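Local coordinates for protein Amuc_1100 (Akkermansia muciniphila, PDB 6KNY), which is of unknown function but is probably a membrane protein held by a transmembrane helix, present here as a monomeric fragment lacking that helix, at residues T79-L84 / I95-S100; T202-R207 / Q268-L273; C137-F142 / E184-A189; V66-T71 / A116-G121. All blocks are in the same frame, centred on the assembly; numbering follows the deposited sequence. Where two conformers were deposited one is given.

Interaction 1 of 4, residues T79-L84 / I95-S100; sequences TFRDSL and ITDTSS
Two donors on the same guanidinium, Arg81 NE and NH2, reach two different residues of 95-100. Arg81 NE donates to Ser100 OG at 2.9 Å, with the hydroxyl tilted from the guanidinium plane, while Arg81 NH2 meets Asp97 OD1 at 3.0 Å in a salt bridge that is also a hydrogen bond. The carboxylate oxygen is approached nearly along its C-O axis, and the two flat groups stand 75° apart, consistent with a one-oxygen rather than a two-pronged pairing. Arg81 gets there with CG anti to the backbone N (chi1 166°) and its chain extended to NE, which lays CG 3.3 Å from Ser100 O. Nearly one helical turn on from Arg81, Leu84 crosses Ile95 obliquely and its CD2 comes 3.5 Å from Ile95 CD1.

The serine acceptor is itself held. Ser100 OG, in the crowded position between backbone N and carbonyl carbon, donates to Asp97 O at 2.6 Å from above the carbonyl plane; the hydroxyl proton is thereby directed to Asp97 O, and the oxygen can accept from Arg81. NH1 has a long salt bridge to Asp82 OD1; Trp101 makes a cation-pi contact with Arg81. Val131 of helix 117-134 and Phe142 of strand 141-146 pack on Leu84 and Ile95 respectively. The result is an Arg81-Asp82-Asp97 salt-bridge network that ties helix 70-91 to the short helical turn following edge strand 94-95.

Interaction 2 of 4, residues T202-R207 / Q268-L273; sequences TVNSIR and QVSLNL
Strands 205-207 and 268-273 run antiparallel, the axes of these short segments approaching to 4.6 Å at an angle of 169°, and the pairing continues through 202-203 beyond a corner at Asn204. Thr202 and Asn272 form a reciprocal hydrogen-bonded pair, as do Arg207 and Gln268, where Arg207 N reaches Gln268 O at 2.8 Å nearly along the C=O axis. Between these ends the register slips by one. Asn204 and Ser205 both face Ser270, a classic beta bulge: Ser270 O takes Asn204 N at 2.8 Å with a bent N-H...O angle of 136°, and Ser205 N more weakly at 3.3 Å. The bulge lies in outermost strand 201-210, while strand 265-276 pairs on its other flank with strand 170-181.

On the Ser270 face, Asn204 CG stands anti to the backbone N, and this sends ND2 back across to Ser270 OG in a weak hydrogen bond. The Asn272 side chain crosses that of Asn204 obliquely, their amide planes 71° apart, with Asn272 ND2 lying 3.6 Å from Asn204 CB. Thr202 lies alongside Asn272, its CG2 3.6 Å from Asn272 CB, and Gln268 OE1 turns to Lys144 NZ. The reverse face is apolar: Val203 splits its two methyls, CG2 to Leu271 CD2 at 3.9 Å and CG1 to Val269 CG2 at 4.1 Å. Ile206 CG1 crosses over Val269 CB there, and Ile193 of helix 183-194 touches both Val269 and Leu271.

Interaction 3 of 4, residues C137-F142 / E184-A189; sequences CGLSKF and ESVLKA
Cys137 points its side chain at helix 183-194. Its CB lies 3.8 Å from Lys188 CB and is equally near Ser185 O. The next atom, SG, is carried anti to the carbonyl carbon (chi1 -67°) and comes to rest 3.5 Å from Lys188 O, in contact with the backbone of the helix. No conventional hydrogen bond crosses between the segments; van der Waals packing is joined by a CA-H...O contact from Ser185 CA to Cys137 O, 3.3 Å long.

The carbonyls of the loop close in on Ser185, whose CB is 3.1 Å from Cys137 O and 3.2 Å from Gly138 O, a tight approach of carbon to two oxygens. The Ser185 hydroxyl is turned to Asp182 O, near the start of its own helix. Gly138 adopts left-handed helical angles (phi 85°, psi 22°). Leu139 follows, and the end of its side chain, CD2, reaches the helix, 3.6 Å from Ser185 OG and 4.2 Å from Ala189 CB. Phe179 of strand 170-181 touches both Leu139 and Ala189. The loop between helix 117-134 and strand 141-146 thus packs on the first turns of helix 183-194, in a fold of helices against a mixed sheet, and enters its strand through a classic beta bulge, where Ser140 and Lys141 both face Gln180.

Interaction 4 of 4, residues V66-T71 / A116-G121; sequences VPTTPT and AASTLG
Hydrogen bonding concentrates on one carbonyl. Val66 O accepts from Ser118 OG at 2.8 Å and from Thr68 OG1 at 2.9 Å, and both donors stand above the carbonyl plane, 39° and 45° out of it. Two hydroxyls therefore grip the same oxygen, one from across the contact and one from its own loop. The torsions explain the convergence: Ser118 OG is anti to its backbone N (chi1 170°), which swings it off the helix toward the loop, whereas Thr68 OG1 sits beside its backbone N and folds back over Val66.

A water adds a second link between the same residues. It accepts from Val66 N at 3.1 Å and donates to Ser118 O at 2.9 Å, so both the amide and the carbonyl of Val66 are joined to Ser118, one through the solvent molecule and the other directly.

Van der Waals contact is carried by small groups. Ala117 CB points at the 68-70 backbone, 3.3 Å from Thr68 O and 4.3 Å from Pro70 CD. The side chain of Thr68 lies against the helix backbone, with CB 3.8 Å from Ser118 CA and CG2 at the same distance from Ala117 O.

The last kind is helix capping. Thr69 OG1 turns away to the backbone N of Ala72, the N3 position, with Pro70 at N1. Thr69 is thus the N-cap of helix 70-91, and the arrangement is a capped helix start whose preceding loop lies against the first turn of helix 117-134.

Overall arrangement
Interactions 1 and 4 share helix 70-91: 66-71 leads into its start and 79-84 lies further along it, with contact centres about 20 Å apart, and interaction 1 is nested within the loop that interaction 4 closes. Interactions 1 and 3 have centres about 17 Å apart and touch directly, Ile95 CD1 lying 4.0 Å from Phe142 CD2. Interactions 2 and 3 reach the same mixed sheet, about 16 Å apart between centres, and helix 183-194 is followed in the chain by strand 201-210. Interactions 3 and 4 are the most widely separated, at about 31 Å between centres, on opposite sides of the chain's centre.

Interaction 1 of 4, residues T79-L84 / I95-S100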
loop_
_atom_site.group_PDB
_atom_site.type_symbol
_atom_site.label_atom_id
_atom_site.label_comp_id
_atom_site.label_asym_id
_atom_site.label_seq_id
_atom_site.Cartn_x
_atom_site.Cartn_y
_atom_site.Cartn_z
ATOM N N THR A 79 -12.519 -7.536 -4.236
ATOM C CA THR A 79 -13.022 -6.460 -5.092
ATOM C C THR A 79 -11.882 -5.572 -5.569
ATOM O O THR A 79 -11.770 -5.263 -6.762
ATOM C CB THR A 79 -14.056 -5.623 -4.338
ATOM O OG1 THR A 79 -15.160 -6.452 -3.953
ATOM C CG2 THR A 79 -14.543 -4.452 -5.198
ATOM N N PHE A 80 -11.025 -5.145 -4.638
ATOM C CA PHE A 80 -9.877 -4.313 -4.994
ATOM C C PHE A 80 -8.973 -5.033 -5.980
ATOM O O PHE A 80 -8.479 -4.433 -6.941
ATOM C CB PHE A 80 -9.091 -3.934 -3.736
ATOM C CG PHE A 80 -9.737 -2.839 -2.913
ATOM C CD1 PHE A 80 -10.784 -2.089 -3.433
ATOM C CD2 PHE A 80 -9.285 -2.556 -1.630
ATOM C CE1 PHE A 80 -11.377 -1.082 -2.681
ATOM C CE2 PHE A 80 -9.875 -1.536 -0.873
ATOM C CZ PHE A 80 -10.915 -0.804 -1.399
ATOM N N ARG A 81 -8.750 -6.328 -5.756
ATOM C CA ARG A 81 -7.870 -7.094 -6.635
ATOM C C ARG A 81 -8.438 -7.156 -8.045
ATOM O O ARG A 81 -7.727 -6.914 -9.031
ATOM C CB ARG A 81 -7.652 -8.503 -6.076
ATOM C CG ARG A 81 -7.031 -9.470 -7.098
ATOM C CD ARG A 81 -6.413 -10.678 -6.438
ATOM N NE ARG A 81 -5.828 -11.594 -7.415
ATOM C CZ ARG A 81 -6.524 -12.472 -8.135
ATOM N NH1 ARG A 81 -7.838 -12.554 -7.991
ATOM N NH2 ARG A 81 -5.901 -13.265 -9.003
ATOM N N ASP A 82 -9.728 -7.455 -8.157
ATOM C CA ASP A 82 -10.349 -7.576 -9.470
ATOM C C ASP A 82 -10.353 -6.243 -10.208
ATOM O O ASP A 82 -10.137 -6.200 -11.423
ATOM C CB ASP A 82 -11.754 -8.144 -9.304
ATOM C CG ASP A 82 -11.736 -9.591 -8.853
ATOM O OD1 ASP A 82 -10.747 -10.016 -8.224
ATOM O OD2 ASP A 82 -12.685 -10.321 -9.173
ATOM N N SER A 83 -10.537 -5.137 -9.486
ATOM C CA SER A 83 -10.465 -3.822 -10.121
ATOM C C SER A 83 -9.045 -3.504 -10.574
ATOM O O SER A 83 -8.840 -2.968 -11.670
ATOM C CB SER A 83 -10.971 -2.738 -9.173
ATOM O OG SER A 83 -12.378 -2.682 -9.224
ATOM N N LEU A 84 -8.050 -3.833 -9.741
ATOM C CA LEU A 84 -6.661 -3.551 -10.099
ATOM C C LEU A 84 -6.254 -4.330 -11.344
ATOM O O LEU A 84 -5.675 -3.767 -12.279
ATOM C CB LEU A 84 -5.737 -3.887 -8.924
ATOM C CG LEU A 84 -4.238 -3.799 -9.239
ATOM C CD1 LEU A 84 -3.899 -2.376 -9.673
ATOM C CD2 LEU A 84 -3.369 -4.250 -8.050
ATOM N N ILE A 95 0.973 -7.489 -14.478
ATOM C CA ILE A 95 0.904 -7.597 -13.026
ATOM C C ILE A 95 0.907 -9.071 -12.663
ATOM O O ILE A 95 0.121 -9.850 -13.210
ATOM C CB ILE A 95 -0.330 -6.873 -12.436
ATOM C CG1 ILE A 95 -0.366 -7.021 -10.915
ATOM C CG2 ILE A 95 -1.657 -7.360 -13.062
ATOM C CD1 ILE A 95 -1.240 -5.983 -10.265
ATOM N N THR A 96 1.815 -9.462 -11.767
ATOM C CA THR A 96 1.862 -10.865 -11.384
ATOM C C THR A 96 0.695 -11.188 -10.468
ATOM O O THR A 96 0.124 -10.310 -9.800
ATOM C CB THR A 96 3.169 -11.226 -10.671
ATOM O OG1 THR A 96 3.221 -10.592 -9.386
ATOM C CG2 THR A 96 4.396 -10.806 -11.495
ATOM N N ASP A 97 0.362 -12.476 -10.431
ATOM C CA ASP A 97 -0.684 -12.934 -9.534
ATOM C C ASP A 97 -0.406 -12.475 -8.116
ATOM O O ASP A 97 -1.315 -12.015 -7.416
ATOM C CB ASP A 97 -0.809 -14.453 -9.584
ATOM C CG ASP A 97 -2.079 -14.939 -8.927
ATOM O OD1 ASP A 97 -3.111 -14.257 -9.079
ATOM O OD2 ASP A 97 -2.048 -15.986 -8.261
ATOM N N THR A 98 0.860 -12.553 -7.684
ATOM C CA THR A 98 1.181 -12.196 -6.308
ATOM C C THR A 98 0.950 -10.708 -6.057
ATOM O O THR A 98 0.266 -10.345 -5.094
ATOM C CB THR A 98 2.614 -12.595 -5.956
ATOM O OG1 THR A 98 3.540 -11.959 -6.854
ATOM C CG2 THR A 98 2.767 -14.119 -6.001
ATOM N N SER A 99 1.492 -9.829 -6.927
ATOM C CA SER A 99 1.223 -8.390 -6.809
ATOM C C SER A 99 -0.267 -8.084 -6.702
ATOM O O SER A 99 -0.681 -7.180 -5.948
ATOM C CB SER A 99 1.784 -7.628 -8.006
ATOM O OG SER A 99 3.172 -7.461 -7.890
ATOM N N SER A 100 -1.089 -8.800 -7.478
ATOM C CA SER A 100 -2.490 -8.401 -7.585
ATOM C C SER A 100 -3.216 -8.584 -6.268
ATOM O O SER A 100 -4.271 -7.986 -6.078
ATOM C CB SER A 100 -3.213 -9.193 -8.679
ATOM O OG SER A 100 -3.282 -10.575 -8.346
#

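Interaction 2 of 4, residues T202-R207 / Q268-L273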
loop_
_atom_site.group_PDB
_atom_site.type_symbol
_atom_site.label_atom_id
_atom_site.label_comp_id
_atom_site.label_asym_id
_atom_site.label_seq_id
_atom_site.Cartn_x
_atom_site.Cartn_y
_atom_site.Cartn_z
ATOM N N THR A 202 6.296 6.345 4.377
ATOM C CA THR A 202 7.639 6.869 4.520
ATOM C C THR A 202 8.614 5.850 3.950
ATOM O O THR A 202 8.336 4.649 3.940
ATOM C CB THR A 202 7.938 7.209 5.989
ATOM O OG1 THR A 202 9.174 7.939 6.061
ATOM C CG2 THR A 202 8.042 5.938 6.829
ATOM N N VAL A 203 9.722 6.337 3.402
ATOM C CA VAL A 203 10.634 5.492 2.635
ATOM C C VAL A 203 11.714 4.982 3.579
ATOM O O VAL A 203 12.555 5.752 4.052
ATOM C CB VAL A 203 11.247 6.242 1.446
ATOM C CG1 VAL A 203 12.331 5.387 0.780
ATOM C CG2 VAL A 203 10.168 6.616 0.437
ATOM N N ASN A 204 11.676 3.683 3.867
ATOM C CA ASN A 204 12.743 3.056 4.632
ATOM C C ASN A 204 13.987 2.862 3.773
ATOM O O ASN A 204 15.103 3.172 4.206
ATOM C CB ASN A 204 12.258 1.728 5.199
ATOM C CG ASN A 204 13.322 1.019 5.991
ATOM O OD1 ASN A 204 13.883 1.577 6.947
ATOM N ND2 ASN A 204 13.620 -0.208 5.597
ATOM N N SER A 205 13.823 2.357 2.551
ATOM C CA SER A 205 14.967 2.161 1.666
ATOM C C SER A 205 14.442 2.007 0.247
ATOM O O SER A 205 13.260 1.735 0.039
ATOM C CB SER A 205 15.810 0.943 2.073
ATOM O OG SER A 205 15.112 -0.266 1.848
ATOM N N ILE A 206 15.334 2.185 -0.726
ATOM C CA ILE A 206 14.966 2.046 -2.134
ATOM C C ILE A 206 16.185 1.564 -2.915
ATOM O O ILE A 206 17.319 1.923 -2.590
ATOM C CB ILE A 206 14.412 3.361 -2.723
ATOM C CG1 ILE A 206 13.899 3.116 -4.159
ATOM C CG2 ILE A 206 15.457 4.496 -2.669
ATOM C CD1 ILE A 206 13.016 4.239 -4.687
ATOM N N ARG A 207 15.949 0.709 -3.916
ATOM C CA ARG A 207 16.957 0.344 -4.904
ATOM C C ARG A 207 16.405 0.679 -6.282
ATOM O O ARG A 207 15.246 0.359 -6.592
ATOM C CB ARG A 207 17.353 -1.141 -4.804
ATOM C CG ARG A 207 18.613 -1.527 -5.642
ATOM C CD ARG A 207 19.057 -3.010 -5.477
ATOM N NE ARG A 207 19.031 -3.488 -4.090
ATOM C CZ ARG A 207 20.056 -4.083 -3.475
ATOM N NH1 ARG A 207 19.945 -4.480 -2.210
ATOM N NH2 ARG A 207 21.197 -4.282 -4.121
ATOM N N GLN A 268 12.704 -1.112 -6.378
ATOM C CA GLN A 268 12.249 -1.845 -5.247
ATOM C C GLN A 268 12.367 -0.927 -4.062
ATOM O O GLN A 268 13.432 -0.464 -3.731
ATOM C CB GLN A 268 12.992 -3.127 -5.032
ATOM C CG GLN A 268 12.237 -3.988 -4.062
ATOM C CD GLN A 268 12.755 -5.395 -3.965
ATOM O OE1 GLN A 268 12.325 -6.288 -4.694
ATOM N NE2 GLN A 268 13.679 -5.606 -3.052
ATOM N N VAL A 269 11.234 -0.646 -3.458
ATOM C CA VAL A 269 11.164 0.247 -2.326
ATOM C C VAL A 269 10.528 -0.375 -1.091
ATOM O O VAL A 269 9.576 -1.099 -1.198
ATOM C CB VAL A 269 10.461 1.566 -2.697
ATOM C CG1 VAL A 269 9.052 1.326 -3.151
ATOM C CG2 VAL A 269 10.447 2.503 -1.527
ATOM N N SER A 270 11.161 -0.075 0.038
ATOM C CA SER A 270 10.693 -0.513 1.345
ATOM C C SER A 270 9.998 0.668 2.004
ATOM O O SER A 270 10.601 1.737 2.156
ATOM C CB SER A 270 11.870 -0.999 2.189
ATOM O OG SER A 270 11.450 -1.478 3.443
ATOM N N LEU A 271 8.736 0.481 2.390
ATOM C CA LEU A 271 7.941 1.564 2.933
ATOM C C LEU A 271 7.465 1.221 4.335
ATOM O O LEU A 271 7.318 0.045 4.694
ATOM C CB LEU A 271 6.745 1.841 2.027
ATOM C CG LEU A 271 7.122 2.206 0.581
ATOM C CD1 LEU A 271 5.920 2.033 -0.330
ATOM C CD2 LEU A 271 7.648 3.632 0.495
ATOM N N ASN A 272 7.257 2.258 5.138
ATOM C CA ASN A 272 6.489 2.145 6.371
ATOM C C ASN A 272 5.278 3.053 6.230
ATOM O O ASN A 272 5.423 4.276 6.117
ATOM C CB ASN A 272 7.320 2.515 7.593
ATOM C CG ASN A 272 8.388 1.463 7.913
ATOM O OD1 ASN A 272 8.097 0.395 8.447
ATOM N ND2 ASN A 272 9.629 1.781 7.606
ATOM N N LEU A 273 4.095 2.440 6.183
ATOM C CA LEU A 273 2.839 3.172 6.296
ATOM C C LEU A 273 2.665 3.602 7.746
ATOM O O LEU A 273 2.740 2.772 8.657
ATOM C CB LEU A 273 1.679 2.280 5.856
ATOM C CG LEU A 273 0.242 2.769 6.084
ATOM C CD1 LEU A 273 -0.038 4.036 5.273
ATOM C CD2 LEU A 273 -0.776 1.633 5.785
#

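Interaction 3 of 4, residues C137-F142 / E184-A189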
loop_
_atom_site.group_PDB
_atom_site.type_symbol
_atom_site.label_atom_id
_atom_site.label_comp_id
_atom_site.label_asym_id
_atom_site.label_seq_id
_atom_site.Cartn_x
_atom_site.Cartn_y
_atom_site.Cartn_z
ATOM N N CYS A 137 1.034 5.879 -13.643
ATOM C CA CYS A 137 2.309 6.518 -13.932
ATOM C C CYS A 137 2.973 6.028 -15.211
ATOM O O CYS A 137 4.046 6.527 -15.553
ATOM C CB CYS A 137 3.266 6.332 -12.749
ATOM S SG CYS A 137 2.704 7.235 -11.284
ATOM N N GLY A 138 2.367 5.091 -15.938
ATOM C CA GLY A 138 2.970 4.624 -17.175
ATOM C C GLY A 138 3.997 3.531 -16.998
ATOM O O GLY A 138 4.865 3.352 -17.867
ATOM N N LEU A 139 3.945 2.805 -15.878
ATOM C CA LEU A 139 4.878 1.713 -15.636
ATOM C C LEU A 139 4.581 0.561 -16.584
ATOM O O LEU A 139 3.505 0.473 -17.170
ATOM C CB LEU A 139 4.763 1.219 -14.197
ATOM C CG LEU A 139 5.084 2.241 -13.108
ATOM C CD1 LEU A 139 4.592 1.749 -11.757
ATOM C CD2 LEU A 139 6.586 2.553 -13.077
ATOM N N SER A 140 5.525 -0.370 -16.695
ATOM C CA SER A 140 5.285 -1.513 -17.562
ATOM C C SER A 140 4.940 -2.789 -16.809
ATOM O O SER A 140 4.286 -3.669 -17.383
ATOM C CB SER A 140 6.499 -1.761 -18.465
ATOM O OG SER A 140 7.564 -2.264 -17.692
ATOM N N LYS A 141 5.390 -2.937 -15.562
ATOM C CA LYS A 141 5.085 -4.133 -14.786
ATOM C C LYS A 141 5.058 -3.798 -13.306
ATOM O O LYS A 141 5.873 -3.006 -12.830
ATOM C CB LYS A 141 6.108 -5.263 -14.998
ATOM C CG LYS A 141 6.775 -5.315 -16.358
ATOM C CD LYS A 141 7.634 -6.546 -16.501
ATOM C CE LYS A 141 8.223 -6.608 -17.900
ATOM N NZ LYS A 141 9.124 -7.772 -18.084
ATOM N N PHE A 142 4.117 -4.414 -12.594
ATOM C CA PHE A 142 4.190 -4.585 -11.148
ATOM C C PHE A 142 4.813 -5.952 -10.890
ATOM O O PHE A 142 4.315 -6.969 -11.389
ATOM C CB PHE A 142 2.810 -4.507 -10.493
ATOM C CG PHE A 142 2.209 -3.129 -10.476
ATOM C CD1 PHE A 142 2.734 -2.141 -9.658
ATOM C CD2 PHE A 142 1.093 -2.831 -11.255
ATOM C CE1 PHE A 142 2.168 -0.864 -9.628
ATOM C CE2 PHE A 142 0.525 -1.564 -11.229
ATOM C CZ PHE A 142 1.060 -0.579 -10.417
ATOM N N GLU A 184 10.974 7.751 -17.178
ATOM C CA GLU A 184 9.963 8.766 -16.907
ATOM C C GLU A 184 8.862 8.231 -15.999
ATOM O O GLU A 184 8.402 8.942 -15.098
ATOM C CB GLU A 184 9.372 9.288 -18.219
ATOM N N SER A 185 8.423 6.987 -16.213
ATOM C CA SER A 185 7.358 6.440 -15.373
ATOM C C SER A 185 7.839 6.181 -13.949
ATOM O O SER A 185 7.063 6.305 -12.991
ATOM C CB SER A 185 6.809 5.148 -15.983
ATOM O OG SER A 185 7.812 4.156 -16.104
ATOM N N VAL A 186 9.114 5.849 -13.784
ATOM C CA VAL A 186 9.636 5.596 -12.447
ATOM C C VAL A 186 9.697 6.886 -11.638
ATOM O O VAL A 186 9.325 6.913 -10.457
ATOM C CB VAL A 186 11.004 4.906 -12.558
ATOM C CG1 VAL A 186 11.757 5.041 -11.250
ATOM C CG2 VAL A 186 10.799 3.450 -12.952
ATOM N N LEU A 187 10.131 7.984 -12.266
ATOM C CA LEU A 187 10.104 9.286 -11.594
ATOM C C LEU A 187 8.689 9.672 -11.192
ATOM O O LEU A 187 8.472 10.181 -10.085
ATOM C CB LEU A 187 10.732 10.370 -12.480
ATOM C CG LEU A 187 12.189 10.155 -12.932
ATOM C CD1 LEU A 187 12.536 11.046 -14.119
ATOM C CD2 LEU A 187 13.193 10.381 -11.802
ATOM N N LYS A 188 7.703 9.437 -12.069
ATOM C CA LYS A 188 6.314 9.708 -11.685
ATOM C C LYS A 188 5.867 8.803 -10.544
ATOM O O LYS A 188 5.104 9.229 -9.673
ATOM C CB LYS A 188 5.362 9.519 -12.867
ATOM C CG LYS A 188 5.569 10.432 -14.053
ATOM C CD LYS A 188 4.426 10.232 -15.051
ATOM C CE LYS A 188 4.810 10.686 -16.448
ATOM N NZ LYS A 188 4.074 9.954 -17.534
ATOM N N ALA A 189 6.276 7.536 -10.574
ATOM C CA ALA A 189 5.911 6.609 -9.506
ATOM C C ALA A 189 6.501 7.063 -8.181
ATOM O O ALA A 189 5.818 7.087 -7.149
ATOM C CB ALA A 189 6.398 5.196 -9.846
#

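Interaction 4 of 4, residues V66-T71 / A116-G121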
loop_
_atom_site.group_PDB
_atom_site.type_symbol
_atom_site.label_atom_id
_atom_site.label_comp_id
_atom_site.label_asym_id
_atom_site.label_seq_id
_atom_site.Cartn_x
_atom_site.Cartn_y
_atom_site.Cartn_z
ATOM N N VAL A 66 -12.364 1.390 11.948
ATOM C CA VAL A 66 -13.823 1.280 12.003
ATOM C C VAL A 66 -14.201 -0.197 12.035
ATOM O O VAL A 66 -13.391 -1.056 11.654
ATOM C CB VAL A 66 -14.487 2.012 10.820
ATOM C CG1 VAL A 66 -14.155 3.485 10.866
ATOM C CG2 VAL A 66 -14.064 1.405 9.498
ATOM N N PRO A 67 -15.400 -0.539 12.508
ATOM C CA PRO A 67 -15.779 -1.953 12.609
ATOM C C PRO A 67 -15.713 -2.639 11.256
ATOM O O PRO A 67 -16.227 -2.141 10.260
ATOM C CB PRO A 67 -17.214 -1.891 13.139
ATOM C CG PRO A 67 -17.232 -0.584 13.910
ATOM C CD PRO A 67 -16.458 0.340 13.041
ATOM N N THR A 68 -15.073 -3.797 11.235
ATOM C CA THR A 68 -14.862 -4.553 10.012
ATOM C C THR A 68 -14.931 -6.035 10.361
ATOM O O THR A 68 -14.268 -6.479 11.307
ATOM C CB THR A 68 -13.500 -4.185 9.390
ATOM O OG1 THR A 68 -13.382 -2.747 9.294
ATOM C CG2 THR A 68 -13.338 -4.802 8.005
ATOM N N THR A 69 -15.749 -6.790 9.630
ATOM C CA THR A 69 -15.713 -8.228 9.858
ATOM C C THR A 69 -14.661 -8.878 8.966
ATOM O O THR A 69 -14.253 -8.308 7.944
ATOM C CB THR A 69 -17.082 -8.861 9.581
ATOM O OG1 THR A 69 -17.333 -8.860 8.171
ATOM C CG2 THR A 69 -18.237 -8.135 10.337
ATOM N N PRO A 70 -14.211 -10.082 9.322
ATOM C CA PRO A 70 -13.269 -10.797 8.449
ATOM C C PRO A 70 -13.775 -11.041 7.041
ATOM O O PRO A 70 -12.995 -10.916 6.089
ATOM C CB PRO A 70 -13.041 -12.111 9.205
ATOM C CG PRO A 70 -13.184 -11.728 10.611
ATOM C CD PRO A 70 -14.345 -10.748 10.632
ATOM N N THR A 71 -15.049 -11.394 6.858
ATOM C CA THR A 71 -15.494 -11.633 5.486
ATOM C C THR A 71 -15.671 -10.333 4.723
ATOM O O THR A 71 -15.398 -10.297 3.516
ATOM C CB THR A 71 -16.770 -12.482 5.461
ATOM O OG1 THR A 71 -17.916 -11.644 5.614
ATOM C CG2 THR A 71 -16.748 -13.513 6.584
ATOM N N ALA A 116 -8.153 -8.712 14.072
ATOM C CA ALA A 116 -7.248 -8.021 13.161
ATOM C C ALA A 116 -7.948 -7.306 12.010
ATOM O O ALA A 116 -7.318 -6.453 11.369
ATOM C CB ALA A 116 -6.233 -9.021 12.578
ATOM N N ALA A 117 -9.230 -7.620 11.747
ATOM C CA ALA A 117 -9.864 -7.229 10.487
ATOM C C ALA A 117 -9.840 -5.723 10.268
ATOM O O ALA A 117 -9.685 -5.253 9.133
ATOM C CB ALA A 117 -11.307 -7.728 10.444
ATOM N N SER A 118 -10.028 -4.952 11.333
ATOM C CA SER A 118 -10.170 -3.504 11.197
ATOM C C SER A 118 -8.820 -2.840 10.905
ATOM O O SER A 118 -8.731 -1.918 10.079
ATOM C CB SER A 118 -10.795 -2.948 12.475
ATOM O OG SER A 118 -10.750 -1.537 12.502
ATOM N N THR A 119 -7.769 -3.288 11.587
ATOM C CA THR A 119 -6.416 -2.822 11.287
ATOM C C THR A 119 -6.017 -3.171 9.850
ATOM O O THR A 119 -5.513 -2.318 9.102
ATOM C CB THR A 119 -5.458 -3.421 12.318
ATOM O OG1 THR A 119 -5.905 -3.033 13.633
ATOM C CG2 THR A 119 -4.016 -2.954 12.101
ATOM N N LEU A 120 -6.292 -4.408 9.425
ATOM C CA LEU A 120 -6.023 -4.809 8.044
ATOM C C LEU A 120 -6.805 -3.983 7.025
ATOM O O LEU A 120 -6.325 -3.769 5.896
ATOM C CB LEU A 120 -6.354 -6.285 7.862
ATOM C CG LEU A 120 -5.442 -7.225 8.647
ATOM C CD1 LEU A 120 -5.962 -8.653 8.590
ATOM C CD2 LEU A 120 -4.020 -7.150 8.101
ATOM N N GLY A 121 -8.026 -3.553 7.368
ATOM C CA GLY A 121 -8.805 -2.767 6.416
ATOM C C GLY A 121 -8.206 -1.396 6.181
ATOM O O GLY A 121 -8.236 -0.878 5.068
HETATM O O HOH W 1 -10.604 0.297 9.641
#